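Local coordinates for protein Uly1 (PDB 7DRQ) that cleaves the algal polysaccharide ulvan as a calcium-binding lyase of polysaccharide lyase family 24, at residues Y56-F61 with R78-T83; Q401-G406 with G447-H452; N408-G413 with V421-G426; G417-E422 with Y435-G440; G454-Y459 with Q475-D480. All coordinates share one frame; numbering follows the deposited sequence.

Contact 1: residues Y56-F61 with R78-T83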
# COMPACT_ATOMS: atom_id res chain seq x y z
N TYR A 56 6.24 5.03 15.58
CA TYR A 56 5.76 6.17 16.36
C TYR A 56 6.58 6.23 17.64
O TYR A 56 6.52 5.30 18.45
CB TYR A 56 4.27 6.05 16.69
CG TYR A 56 3.83 7.04 17.74
CD1 TYR A 56 3.74 8.40 17.45
CD2 TYR A 56 3.54 6.63 19.04
CE1 TYR A 56 3.36 9.31 18.42
CE2 TYR A 56 3.16 7.53 20.00
CZ TYR A 56 3.07 8.88 19.69
OH TYR A 56 2.70 9.78 20.66
N LYS A 57 7.34 7.31 17.81
CA LYS A 57 8.28 7.43 18.93
C LYS A 57 9.15 6.17 19.00
O LYS A 57 9.83 5.83 18.02
CB LYS A 57 7.53 7.67 20.24
CG LYS A 57 6.76 8.99 20.25
CD LYS A 57 6.15 9.29 21.61
CE LYS A 57 5.72 10.75 21.70
NZ LYS A 57 6.73 11.66 21.08
N ASN A 58 9.10 5.45 20.12
CA ASN A 58 9.93 4.26 20.31
C ASN A 58 9.18 2.96 20.04
O ASN A 58 9.59 1.90 20.53
CB ASN A 58 10.50 4.25 21.73
CG ASN A 58 9.43 4.36 22.80
OD1 ASN A 58 8.85 5.42 23.00
ND2 ASN A 58 9.16 3.25 23.50
N TYR A 59 8.15 2.99 19.21
CA TYR A 59 7.33 1.81 18.97
C TYR A 59 7.28 1.51 17.49
O TYR A 59 7.03 2.42 16.68
CB TYR A 59 5.92 1.99 19.52
CG TYR A 59 5.86 2.34 20.98
CD1 TYR A 59 6.05 1.36 21.95
CD2 TYR A 59 5.60 3.64 21.40
CE1 TYR A 59 5.98 1.69 23.32
CE2 TYR A 59 5.53 3.97 22.73
CZ TYR A 59 5.72 3.00 23.69
OH TYR A 59 5.65 3.35 25.02
N VAL A 60 7.49 0.25 17.12
CA VAL A 60 7.28 -0.21 15.75
C VAL A 60 6.03 -1.06 15.74
O VAL A 60 5.98 -2.11 16.39
CB VAL A 60 8.49 -1.01 15.23
CG1 VAL A 60 8.30 -1.32 13.75
CG2 VAL A 60 9.77 -0.23 15.45
N PHE A 61 5.02 -0.62 14.99
CA PHE A 61 3.76 -1.36 14.87
C PHE A 61 3.77 -2.15 13.57
O PHE A 61 4.05 -1.59 12.50
CB PHE A 61 2.58 -0.39 14.90
CG PHE A 61 2.39 0.29 16.23
CD1 PHE A 61 3.09 1.45 16.54
CD2 PHE A 61 1.52 -0.24 17.17
CE1 PHE A 61 2.92 2.07 17.75
CE2 PHE A 61 1.34 0.39 18.40
CZ PHE A 61 2.05 1.54 18.69
N ARG A 78 3.61 -4.89 18.50
CA ARG A 78 4.30 -3.64 18.80
C ARG A 78 5.66 -3.99 19.40
O ARG A 78 5.72 -4.65 20.43
CB ARG A 78 3.49 -2.78 19.78
CG ARG A 78 4.13 -1.41 20.03
CD ARG A 78 3.38 -0.65 21.12
NE ARG A 78 3.58 -1.28 22.43
CZ ARG A 78 3.04 -0.84 23.57
NH1 ARG A 78 2.27 0.25 23.58
NH2 ARG A 78 3.28 -1.49 24.71
N TYR A 79 6.72 -3.55 18.73
CA TYR A 79 8.09 -3.71 19.20
C TYR A 79 8.56 -2.40 19.83
O TYR A 79 8.41 -1.33 19.23
CB TYR A 79 9.01 -4.12 18.05
CG TYR A 79 10.48 -4.02 18.38
CD1 TYR A 79 11.10 -5.00 19.14
CD2 TYR A 79 11.24 -2.94 17.95
CE1 TYR A 79 12.44 -4.91 19.47
CE2 TYR A 79 12.61 -2.85 18.27
CZ TYR A 79 13.19 -3.84 19.03
OH TYR A 79 14.54 -3.75 19.36
N ASN A 80 9.13 -2.49 21.03
CA ASN A 80 9.62 -1.32 21.75
C ASN A 80 11.12 -1.23 21.50
O ASN A 80 11.88 -2.09 21.94
CB ASN A 80 9.30 -1.42 23.24
CG ASN A 80 9.63 -0.14 24.00
OD1 ASN A 80 10.56 0.60 23.65
ND2 ASN A 80 8.89 0.12 25.07
N THR A 81 11.54 -0.19 20.76
CA THR A 81 12.95 -0.04 20.42
C THR A 81 13.82 0.25 21.64
O THR A 81 15.04 0.09 21.57
CB THR A 81 13.14 1.08 19.40
OG1 THR A 81 12.74 2.34 19.98
CG2 THR A 81 12.31 0.82 18.14
N LEU A 82 13.21 0.71 22.74
CA LEU A 82 13.98 1.03 23.94
C LEU A 82 14.23 -0.19 24.81
O LEU A 82 15.27 -0.28 25.47
CB LEU A 82 13.26 2.09 24.77
CG LEU A 82 13.02 3.43 24.08
CD1 LEU A 82 12.16 4.33 24.96
CD2 LEU A 82 14.34 4.10 23.69
N THR A 83 13.30 -1.14 24.85
CA THR A 83 13.44 -2.32 25.68
C THR A 83 13.80 -3.57 24.89
O THR A 83 14.24 -4.55 25.49
CB THR A 83 12.14 -2.58 26.45
OG1 THR A 83 11.09 -2.87 25.52
CG2 THR A 83 11.76 -1.34 27.26
O HOH W 1 8.79 2.43 26.69

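Contact 2: residues Q401-G406 with G447-H452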
# COMPACT_ATOMS: atom_id res chain seq x y z
N GLN A 401 10.42 0.22 -6.51
CA GLN A 401 10.02 1.24 -5.55
C GLN A 401 11.17 2.22 -5.33
O GLN A 401 12.34 1.89 -5.53
CB GLN A 401 9.56 0.60 -4.23
CG GLN A 401 8.11 0.10 -4.35
CD GLN A 401 7.54 -0.47 -3.07
OE1 GLN A 401 7.14 0.27 -2.17
NE2 GLN A 401 7.47 -1.79 -3.00
N LEU A 402 10.82 3.45 -4.94
CA LEU A 402 11.79 4.48 -4.59
C LEU A 402 11.49 5.01 -3.20
O LEU A 402 10.33 5.15 -2.82
CB LEU A 402 11.78 5.65 -5.59
CG LEU A 402 12.68 5.71 -6.82
CD1 LEU A 402 12.64 7.14 -7.38
CD2 LEU A 402 14.12 5.27 -6.52
N TYR A 403 12.54 5.33 -2.46
CA TYR A 403 12.44 5.88 -1.12
C TYR A 403 13.29 7.14 -1.02
O TYR A 403 14.11 7.43 -1.90
CB TYR A 403 12.88 4.83 -0.08
CG TYR A 403 12.16 3.53 -0.29
CD1 TYR A 403 10.87 3.34 0.21
CD2 TYR A 403 12.74 2.49 -1.01
CE1 TYR A 403 10.19 2.16 0.01
CE2 TYR A 403 12.07 1.30 -1.20
CZ TYR A 403 10.79 1.15 -0.70
OH TYR A 403 10.11 -0.04 -0.87
N THR A 404 13.12 7.89 0.07
CA THR A 404 13.92 9.10 0.22
C THR A 404 14.19 9.38 1.69
O THR A 404 13.38 9.06 2.57
CB THR A 404 13.25 10.32 -0.45
OG1 THR A 404 14.21 11.39 -0.54
CG2 THR A 404 12.01 10.81 0.34
N ALA A 405 15.36 9.96 1.94
CA ALA A 405 15.72 10.46 3.26
C ALA A 405 16.86 11.44 3.06
O ALA A 405 17.73 11.21 2.22
CB ALA A 405 16.14 9.33 4.22
N GLY A 406 16.83 12.53 3.82
CA GLY A 406 17.85 13.55 3.63
C GLY A 406 17.87 14.03 2.20
O GLY A 406 16.83 14.15 1.55
N GLY A 447 10.14 -8.30 1.31
CA GLY A 447 10.23 -7.31 2.37
C GLY A 447 9.41 -6.09 2.02
O GLY A 447 9.19 -5.79 0.85
N ILE A 448 8.92 -5.40 3.06
CA ILE A 448 8.35 -4.07 2.87
C ILE A 448 9.14 -3.07 3.69
O ILE A 448 9.63 -3.35 4.79
CB ILE A 448 6.84 -3.99 3.22
CG1 ILE A 448 6.59 -4.32 4.67
CG2 ILE A 448 6.01 -4.87 2.27
CD1 ILE A 448 5.09 -4.21 5.05
N VAL A 449 9.25 -1.86 3.13
CA VAL A 449 10.14 -0.82 3.62
C VAL A 449 9.32 0.28 4.27
O VAL A 449 8.28 0.70 3.74
CB VAL A 449 10.96 -0.24 2.44
CG1 VAL A 449 11.66 1.04 2.85
CG2 VAL A 449 11.93 -1.29 1.91
N HIS A 450 9.79 0.77 5.43
CA HIS A 450 9.28 1.99 6.04
C HIS A 450 10.47 2.84 6.46
O HIS A 450 11.31 2.39 7.24
CB HIS A 450 8.40 1.68 7.25
CG HIS A 450 7.83 2.89 7.91
ND1 HIS A 450 6.78 3.61 7.37
CD2 HIS A 450 8.14 3.51 9.07
CE1 HIS A 450 6.49 4.63 8.16
NE2 HIS A 450 7.30 4.59 9.21
N ILE A 451 10.56 4.07 5.93
CA ILE A 451 11.62 5.01 6.29
C ILE A 451 11.08 5.93 7.38
O ILE A 451 10.00 6.51 7.22
CB ILE A 451 12.09 5.81 5.07
CG1 ILE A 451 12.47 4.88 3.91
CG2 ILE A 451 13.24 6.74 5.45
CD1 ILE A 451 13.55 3.89 4.26
N HIS A 452 11.82 6.08 8.47
CA HIS A 452 11.36 6.94 9.56
C HIS A 452 12.56 7.48 10.31
O HIS A 452 13.38 6.70 10.81
CB HIS A 452 10.43 6.16 10.49
CG HIS A 452 10.03 6.92 11.72
ND1 HIS A 452 8.94 7.76 11.74
CD2 HIS A 452 10.56 6.97 12.96
CE1 HIS A 452 8.82 8.29 12.94
NE2 HIS A 452 9.79 7.83 13.70
O HOH W 2 8.15 -1.48 0.52

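Contact 3: residues N408-G413 with V421-G426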
# COMPACT_ATOMS: atom_id res chain seq x y z
N ASN A 408 18.85 12.37 -0.32
CA ASN A 408 19.03 11.22 -1.20
C ASN A 408 17.72 10.54 -1.56
O ASN A 408 16.70 10.69 -0.89
CB ASN A 408 19.95 10.18 -0.55
CG ASN A 408 21.33 10.73 -0.29
OD1 ASN A 408 21.95 11.33 -1.16
ND2 ASN A 408 21.82 10.53 0.93
N ILE A 409 17.77 9.77 -2.65
CA ILE A 409 16.77 8.75 -2.93
C ILE A 409 17.44 7.39 -2.84
O ILE A 409 18.67 7.26 -2.96
CB ILE A 409 16.09 8.94 -4.31
CG1 ILE A 409 17.14 8.92 -5.43
CG2 ILE A 409 15.25 10.22 -4.32
CD1 ILE A 409 16.53 8.99 -6.86
N TYR A 410 16.63 6.36 -2.64
CA TYR A 410 17.15 5.02 -2.39
C TYR A 410 16.36 3.97 -3.15
O TYR A 410 15.14 4.07 -3.27
CB TYR A 410 17.09 4.66 -0.90
CG TYR A 410 17.87 5.58 -0.02
CD1 TYR A 410 19.21 5.33 0.26
CD2 TYR A 410 17.27 6.69 0.56
CE1 TYR A 410 19.93 6.16 1.09
CE2 TYR A 410 17.99 7.54 1.38
CZ TYR A 410 19.32 7.27 1.64
OH TYR A 410 20.04 8.11 2.46
N ILE A 411 17.09 2.97 -3.65
CA ILE A 411 16.53 1.68 -4.05
C ILE A 411 16.88 0.70 -2.94
O ILE A 411 18.04 0.64 -2.51
CB ILE A 411 17.09 1.21 -5.40
CG1 ILE A 411 16.63 2.13 -6.53
CG2 ILE A 411 16.70 -0.24 -5.68
CD1 ILE A 411 17.53 2.04 -7.76
N ILE A 412 15.89 -0.04 -2.45
CA ILE A 412 16.08 -0.96 -1.34
C ILE A 412 15.44 -2.29 -1.74
O ILE A 412 14.28 -2.32 -2.17
CB ILE A 412 15.46 -0.43 -0.04
CG1 ILE A 412 16.11 0.90 0.37
CG2 ILE A 412 15.56 -1.48 1.09
CD1 ILE A 412 15.30 1.70 1.37
N GLY A 413 16.19 -3.37 -1.61
CA GLY A 413 15.67 -4.62 -2.10
C GLY A 413 16.46 -5.79 -1.57
O GLY A 413 17.27 -5.66 -0.65
N VAL A 421 21.04 -1.65 -0.20
CA VAL A 421 20.59 -0.27 -0.37
C VAL A 421 21.46 0.38 -1.44
O VAL A 421 22.69 0.36 -1.34
CB VAL A 421 20.67 0.54 0.93
CG1 VAL A 421 20.22 1.98 0.67
CG2 VAL A 421 19.85 -0.11 2.04
N GLU A 422 20.83 0.95 -2.45
CA GLU A 422 21.50 1.80 -3.43
C GLU A 422 21.04 3.22 -3.21
O GLU A 422 19.88 3.46 -2.89
CB GLU A 422 21.18 1.36 -4.85
CG GLU A 422 21.39 -0.13 -5.06
CD GLU A 422 22.48 -0.43 -6.05
OE1 GLU A 422 22.74 -1.64 -6.26
OE2 GLU A 422 23.05 0.52 -6.63
N GLN A 423 21.95 4.18 -3.37
CA GLN A 423 21.64 5.55 -3.01
C GLN A 423 22.09 6.49 -4.12
O GLN A 423 23.13 6.27 -4.74
CB GLN A 423 22.30 5.92 -1.68
CG GLN A 423 22.79 7.33 -1.52
CD GLN A 423 23.65 7.48 -0.27
OE1 GLN A 423 23.44 6.78 0.73
NE2 GLN A 423 24.64 8.37 -0.33
N ALA A 424 21.29 7.52 -4.38
CA ALA A 424 21.62 8.55 -5.36
C ALA A 424 21.25 9.90 -4.77
O ALA A 424 20.27 10.01 -4.03
CB ALA A 424 20.87 8.35 -6.69
N LYS A 425 22.04 10.92 -5.08
CA LYS A 425 21.65 12.28 -4.71
C LYS A 425 20.35 12.63 -5.43
O LYS A 425 20.20 12.34 -6.62
CB LYS A 425 22.74 13.28 -5.08
CG LYS A 425 22.35 14.74 -4.84
CD LYS A 425 23.56 15.62 -4.52
CE LYS A 425 23.14 17.01 -4.05
NZ LYS A 425 21.70 17.08 -3.65
N GLY A 426 19.42 13.25 -4.71
CA GLY A 426 18.16 13.64 -5.33
C GLY A 426 18.42 14.53 -6.52
O GLY A 426 19.41 15.29 -6.52
O HOH W 3 22.26 7.50 3.21

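Contact 4: residues G417-E422 with Y435-G440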
# COMPACT_ATOMS: atom_id res chain seq x y z
N GLY A 417 18.59 -12.88 -1.74
CA GLY A 417 17.95 -12.97 -0.45
C GLY A 417 18.43 -11.99 0.59
O GLY A 417 17.85 -11.93 1.68
N ARG A 418 19.47 -11.20 0.30
CA ARG A 418 20.09 -10.34 1.28
C ARG A 418 19.77 -8.88 1.00
O ARG A 418 19.80 -8.45 -0.16
CB ARG A 418 21.61 -10.54 1.29
CG ARG A 418 21.98 -12.03 1.32
CD ARG A 418 23.31 -12.27 1.98
NE ARG A 418 24.42 -11.61 1.28
CZ ARG A 418 25.08 -12.13 0.26
NH1 ARG A 418 24.75 -13.33 -0.22
NH2 ARG A 418 26.08 -11.46 -0.29
N PRO A 419 19.42 -8.11 2.03
CA PRO A 419 19.06 -6.71 1.80
C PRO A 419 20.23 -5.90 1.25
O PRO A 419 21.37 -6.04 1.68
CB PRO A 419 18.65 -6.23 3.20
CG PRO A 419 18.17 -7.46 3.89
CD PRO A 419 19.10 -8.56 3.39
N PHE A 420 19.92 -5.03 0.29
CA PHE A 420 20.88 -4.06 -0.20
C PHE A 420 20.21 -2.70 -0.23
O PHE A 420 18.98 -2.60 -0.32
CB PHE A 420 21.41 -4.40 -1.60
CG PHE A 420 20.38 -4.29 -2.69
CD1 PHE A 420 20.18 -3.08 -3.35
CD2 PHE A 420 19.63 -5.39 -3.07
CE1 PHE A 420 19.24 -2.98 -4.36
CE2 PHE A 420 18.69 -5.29 -4.08
CZ PHE A 420 18.49 -4.09 -4.72
N VAL A 421 21.04 -1.65 -0.20
CA VAL A 421 20.59 -0.27 -0.37
C VAL A 421 21.46 0.38 -1.44
O VAL A 421 22.69 0.36 -1.34
CB VAL A 421 20.67 0.54 0.93
CG1 VAL A 421 20.22 1.98 0.67
CG2 VAL A 421 19.85 -0.11 2.04
N GLU A 422 20.83 0.95 -2.45
CA GLU A 422 21.50 1.80 -3.43
C GLU A 422 21.04 3.22 -3.21
O GLU A 422 19.88 3.46 -2.89
CB GLU A 422 21.18 1.36 -4.85
CG GLU A 422 21.39 -0.13 -5.06
CD GLU A 422 22.48 -0.43 -6.05
OE1 GLU A 422 22.74 -1.64 -6.26
OE2 GLU A 422 23.05 0.52 -6.63
N TYR A 435 24.97 -0.35 0.88
CA TYR A 435 24.75 -1.37 1.90
C TYR A 435 24.46 -2.70 1.22
O TYR A 435 23.69 -2.75 0.26
CB TYR A 435 23.60 -1.01 2.84
CG TYR A 435 23.32 -2.07 3.88
CD1 TYR A 435 24.03 -2.09 5.08
CD2 TYR A 435 22.36 -3.05 3.67
CE1 TYR A 435 23.79 -3.05 6.04
CE2 TYR A 435 22.10 -4.03 4.62
CZ TYR A 435 22.83 -4.02 5.81
OH TYR A 435 22.60 -4.97 6.77
N TYR A 436 25.08 -3.76 1.72
CA TYR A 436 24.73 -5.11 1.27
C TYR A 436 25.06 -6.05 2.41
O TYR A 436 26.22 -6.13 2.83
CB TYR A 436 25.48 -5.50 -0.00
CG TYR A 436 24.99 -6.79 -0.65
CD1 TYR A 436 23.65 -7.17 -0.56
CD2 TYR A 436 25.86 -7.62 -1.35
CE1 TYR A 436 23.20 -8.35 -1.15
CE2 TYR A 436 25.42 -8.79 -1.94
CZ TYR A 436 24.09 -9.16 -1.84
OH TYR A 436 23.67 -10.33 -2.42
N ALA A 437 24.04 -6.74 2.93
CA ALA A 437 24.25 -7.66 4.03
C ALA A 437 25.26 -8.73 3.61
O ALA A 437 25.29 -9.13 2.45
CB ALA A 437 22.94 -8.32 4.45
N PRO A 438 26.09 -9.20 4.54
CA PRO A 438 27.22 -10.06 4.17
C PRO A 438 26.83 -11.50 3.95
O PRO A 438 25.79 -11.99 4.41
CB PRO A 438 28.14 -9.94 5.39
CG PRO A 438 27.20 -9.74 6.53
CD PRO A 438 26.09 -8.85 5.97
N VAL A 439 27.71 -12.21 3.28
CA VAL A 439 27.56 -13.63 3.05
C VAL A 439 27.43 -14.26 4.44
O VAL A 439 28.06 -13.82 5.35
CB VAL A 439 28.81 -14.16 2.34
CG1 VAL A 439 28.90 -15.65 2.42
CG2 VAL A 439 28.90 -13.63 0.93
N GLY A 440 26.60 -15.28 4.58
CA GLY A 440 26.36 -15.92 5.85
C GLY A 440 25.22 -15.35 6.66
O GLY A 440 24.83 -15.94 7.67

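Contact 5: residues G454-Y459 with Q475-D480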
# COMPACT_ATOMS: atom_id res chain seq x y z
N GLY A 454 15.39 8.97 9.49
CA GLY A 454 16.71 8.59 9.03
C GLY A 454 17.06 7.12 9.14
O GLY A 454 18.22 6.77 8.94
N LYS A 455 16.10 6.26 9.45
CA LYS A 455 16.36 4.83 9.54
C LYS A 455 15.41 4.05 8.64
O LYS A 455 14.27 4.48 8.38
CB LYS A 455 16.25 4.32 10.98
CG LYS A 455 17.24 5.02 11.93
CD LYS A 455 17.29 4.35 13.29
CE LYS A 455 18.30 5.04 14.19
NZ LYS A 455 18.48 4.28 15.46
N LEU A 456 15.89 2.90 8.18
CA LEU A 456 15.15 1.96 7.35
C LEU A 456 14.63 0.84 8.24
O LEU A 456 15.42 0.17 8.92
CB LEU A 456 16.04 1.40 6.23
CG LEU A 456 15.73 0.02 5.63
CD1 LEU A 456 14.37 0.01 4.97
CD2 LEU A 456 16.81 -0.43 4.62
N TYR A 457 13.31 0.69 8.29
CA TYR A 457 12.65 -0.40 9.00
C TYR A 457 12.22 -1.40 7.94
O TYR A 457 11.32 -1.12 7.14
CB TYR A 457 11.46 0.13 9.81
CG TYR A 457 11.91 1.03 10.94
CD1 TYR A 457 12.30 2.35 10.69
CD2 TYR A 457 12.01 0.56 12.25
CE1 TYR A 457 12.74 3.18 11.71
CE2 TYR A 457 12.47 1.37 13.28
CZ TYR A 457 12.83 2.68 13.00
OH TYR A 457 13.28 3.50 14.02
N TYR A 458 12.90 -2.54 7.90
CA TYR A 458 12.69 -3.54 6.85
C TYR A 458 11.95 -4.71 7.47
O TYR A 458 12.49 -5.41 8.33
CB TYR A 458 14.03 -3.98 6.25
CG TYR A 458 13.97 -4.37 4.79
CD1 TYR A 458 12.76 -4.44 4.10
CD2 TYR A 458 15.15 -4.69 4.10
CE1 TYR A 458 12.73 -4.78 2.76
CE2 TYR A 458 15.12 -5.04 2.77
CZ TYR A 458 13.92 -5.10 2.11
OH TYR A 458 13.94 -5.45 0.78
N TYR A 459 10.74 -4.94 7.01
CA TYR A 459 9.83 -5.95 7.54
C TYR A 459 9.87 -7.11 6.55
O TYR A 459 9.44 -6.96 5.40
CB TYR A 459 8.44 -5.33 7.71
CG TYR A 459 7.37 -6.15 8.39
CD1 TYR A 459 7.64 -7.36 9.02
CD2 TYR A 459 6.05 -5.69 8.39
CE1 TYR A 459 6.62 -8.09 9.64
CE2 TYR A 459 5.04 -6.40 9.00
CZ TYR A 459 5.32 -7.60 9.62
OH TYR A 459 4.26 -8.27 10.21
N GLN A 475 14.19 -5.65 10.55
CA GLN A 475 15.54 -5.09 10.60
C GLN A 475 15.47 -3.58 10.71
O GLN A 475 14.63 -2.94 10.07
CB GLN A 475 16.37 -5.49 9.38
CG GLN A 475 16.76 -6.97 9.37
CD GLN A 475 17.78 -7.30 8.30
OE1 GLN A 475 18.13 -6.45 7.48
NE2 GLN A 475 18.26 -8.54 8.31
N ILE A 476 16.34 -3.01 11.54
CA ILE A 476 16.44 -1.56 11.70
C ILE A 476 17.83 -1.17 11.23
O ILE A 476 18.84 -1.58 11.82
CB ILE A 476 16.17 -1.11 13.14
CG1 ILE A 476 14.80 -1.62 13.60
CG2 ILE A 476 16.18 0.42 13.23
CD1 ILE A 476 14.51 -1.36 15.07
N ILE A 477 17.88 -0.41 10.14
CA ILE A 477 19.12 -0.09 9.45
C ILE A 477 19.27 1.43 9.45
O ILE A 477 18.37 2.15 9.01
CB ILE A 477 19.13 -0.65 8.01
CG1 ILE A 477 19.15 -2.19 8.03
CG2 ILE A 477 20.32 -0.11 7.24
CD1 ILE A 477 18.76 -2.83 6.67
N ASN A 478 20.38 1.90 10.00
CA ASN A 478 20.65 3.33 10.08
C ASN A 478 21.13 3.83 8.73
O ASN A 478 22.15 3.36 8.21
CB ASN A 478 21.69 3.60 11.16
CG ASN A 478 21.73 5.05 11.58
OD1 ASN A 478 21.69 5.95 10.74
ND2 ASN A 478 21.79 5.29 12.89
N LEU A 479 20.41 4.79 8.14
CA LEU A 479 20.81 5.31 6.84
C LEU A 479 21.94 6.33 6.93
O LEU A 479 22.40 6.81 5.89
CB LEU A 479 19.61 5.92 6.12
CG LEU A 479 18.53 4.88 5.82
CD1 LEU A 479 17.27 5.52 5.23
CD2 LEU A 479 19.09 3.85 4.87
N ASP A 480 22.41 6.66 8.14
CA ASP A 480 23.56 7.53 8.32
C ASP A 480 23.35 8.87 7.61
O ASP A 480 24.19 9.33 6.82
CB ASP A 480 24.83 6.82 7.82
CG ASP A 480 26.11 7.44 8.37
OD1 ASP A 480 26.07 8.13 9.41
OD2 ASP A 480 27.15 7.23 7.72
O HOH W 4 20.31 8.44 9.83

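Contact 1: residues Y56-F61 with R78-T83
R78 lies alongside Y59 and F61 on one face of an antiparallel hairpin, strands 59-65 and 73-80, the two middle strands of a four-stranded beta-propeller blade. With R78 CG anti to the backbone N (chi1 -175°), this carbon sits over one face of the F61 ring, offset toward the rim, in a CH-pi contact 4.0 Å from the centroid. R78 CD then passes 3.4 Å from Y59 CD1, and the guanidinium, its plane 26° from that of the Y59 ring, takes Y59 CE1 over one face. Its charged end is held from outside the hairpin, by a salt bridge to D162 and a hydrogen bond to A158 O.

Y79 pairs with V60 through two backbone hydrogen bonds, and on the sheet face they share V60 CG2 meets the edge of the Y79 ring. N80 OD1 receives N58 ND2 at 3.0 Å and L82 N at 2.8 Å from opposite faces of its amide plane; the second bond makes an Asx turn. T81 N donates to N58 O at 2.9 Å, extending the pairing beyond the strands. L82 crosses N58 at about a right angle, with L82 CD1 3.5 Å from N58 CG.

Contact 2: residues Q401-G406 with G447-H452
Y403 CG stands anti to its carbonyl carbon (chi1 -52°), which starts the ring off toward residues 447-452, while V449 CG1 is anti to its own backbone N (chi1 168°) and is thereby directed at that ring. The two side chains meet tip to tip. V449 CG1 lies over one face of the Y403 ring, offset toward the rim, in a close CH-pi contact 3.6 Å from the centroid and 3.4 Å from Y403 CE1. V449 CB adds to the packing at the phenol end, 3.4 Å from Y403 CZ. The hydroxyl ends at a water: Y403 OH is hydrogen-bonded to it at 2.8 Å, and the same water accepts from V449 N at 2.9 Å, a polar bridge beside an otherwise apolar meeting.

Farther along, I451 spreads its two branches over the other strand. I451 CG1 approaches Y403 CB at 4.0 Å, and I451 CG2 touches A405 CB at 4.1 Å. T404 between them turns its side chain away and gives its hydroxyl to N408 O. I412 and L456 of the adjoining strands add further apolar packing. The segments run nearly parallel, at 17° with their axes 8.0 Å apart, and are joined by side chains and water instead of backbone pairing, as expected where the first strands of consecutive blades pack face to face near the axis of a beta-propeller.

Contact 3: residues N408-G413 with V421-G426
V421 CG1 rests 3.5 Å from CD1 of the Y410 ring, and V421 CG2 reaches I412 CG1 at 4.2 Å; these three side chains make the apolar centre on one face of the sheet. On the other face I409 CG1 touches A424 CB at 4.0 Å, and the CB atoms of I411 and E422 come within 4.1 Å. The backbones between them form a regular antiparallel hairpin, strands 408-415 and 418-425 of a propeller blade, with I409 and A424, then I411 and E422, each exchanging two hydrogen bonds.

Outward from V421, Q423 runs beside Y410 in the same direction, its amide plane nearly perpendicular to the ring (87°) and its OE1 3.6 Å from Y410 CE1. The Q423 amide stacks on that of N408, the planes 16° apart, with N408 ND2 3.8 Å from Q423 CD. A water donates to Q423 OE1 at 2.8 Å. On the opposite face the E422 carboxylate leads away from the hairpin to a salt bridge with R433.

Contact 4: residues G417-E422 with Y435-G440
The guanidinium of R418 lies flat on the Y436 ring, centres 4.5 Å apart and planes at 28°, while the two side chains cross at about a right angle. V439 packs over its opposite face with N and CG2, and A437 O lies at its edge, in plane. There R418 NE donates to A437 O at 2.9 Å, almost straight at 170°, although the donor stands well above the plane of that carbonyl. The chain bends at chi3 (-61°), which sets NE facing the carbonyl. An alanine at R418 would probably leave A437 O without this donor, the Y436 ring without its charged partner and V439 CG2 without the group it packs on.

Y436 is also fixed by its hydroxyl, hydrogen-bonded to E415 O, and F420 CB touches its CD1 at 3.7 Å. Between the strands A437 N bonds to P419 O at 3.0 Å, and V421 N to Y435 O at 2.9 Å. On the face away from Y436, Y435 CB meets V421 CB at 3.8 Å.

This is the outer hairpin of a propeller blade, strands 418-425 and 432-436. F420 and Y436 make cation-pi contacts with R433, whereas P419, V421 and Y435 turn to the next blade, packing on strands 455-462 and 469-478.

Contact 5: residues G454-Y459 with Q475-D480
L456 and Y457 of strand 455-462 pair with I477 and I476 of strand 469-478 in the antiparallel hairpin of the last propeller blade, whose outermost strand, 3-15, comes from the N-terminus, the closure often called molecular Velcro. On one face L456 CD2 meets I477 CD1 at 3.7 Å, the side chains pointing the same way, and L479 CD2 adds to L456 CB. On the other, I476 CG2 lies over the Y457 ring, 4.3 Å from its centroid, and I476 CG1 is 3.8 Å from Y457 CD2. An alanine at I476 would probably open a gap over this ring and give it more freedom to turn.

The extended K455 side chain crosses that of N478 obliquely, with K455 CE 3.7 Å from N478 ND2; E5 takes both polar ends, by a salt bridge and a hydrogen bond. L479 N bonds to G454 O at 3.1 Å. A water donates to G454 O and N478 OD1, and N478 OD1 also accepts D480 N at 2.8 Å, making an Asx turn.

Overall arrangement
Along the chain contact 1 comes first, contacts 3 and 4 lie inside the loop closed by contact 2, and contact 5 follows. Together they span three blades of the propeller. Contacts 3 and 4 share V421, E422 and strand 418-425, so three neighbouring strands of one sheet are tied in sequence. Contact 2 joins that blade to the last one, its strands 403-405 and 444-452 being neighbours of those in contacts 3 and 5, each with centres 9 Å away. Contact 5, about 13 Å between centres from contacts 1, 3 and 4, touches all three, through V60 and Y79 on one side and I412, P419 and Y435 on the other. The closing blade is thus wedged between its two neighbours, completing the ring.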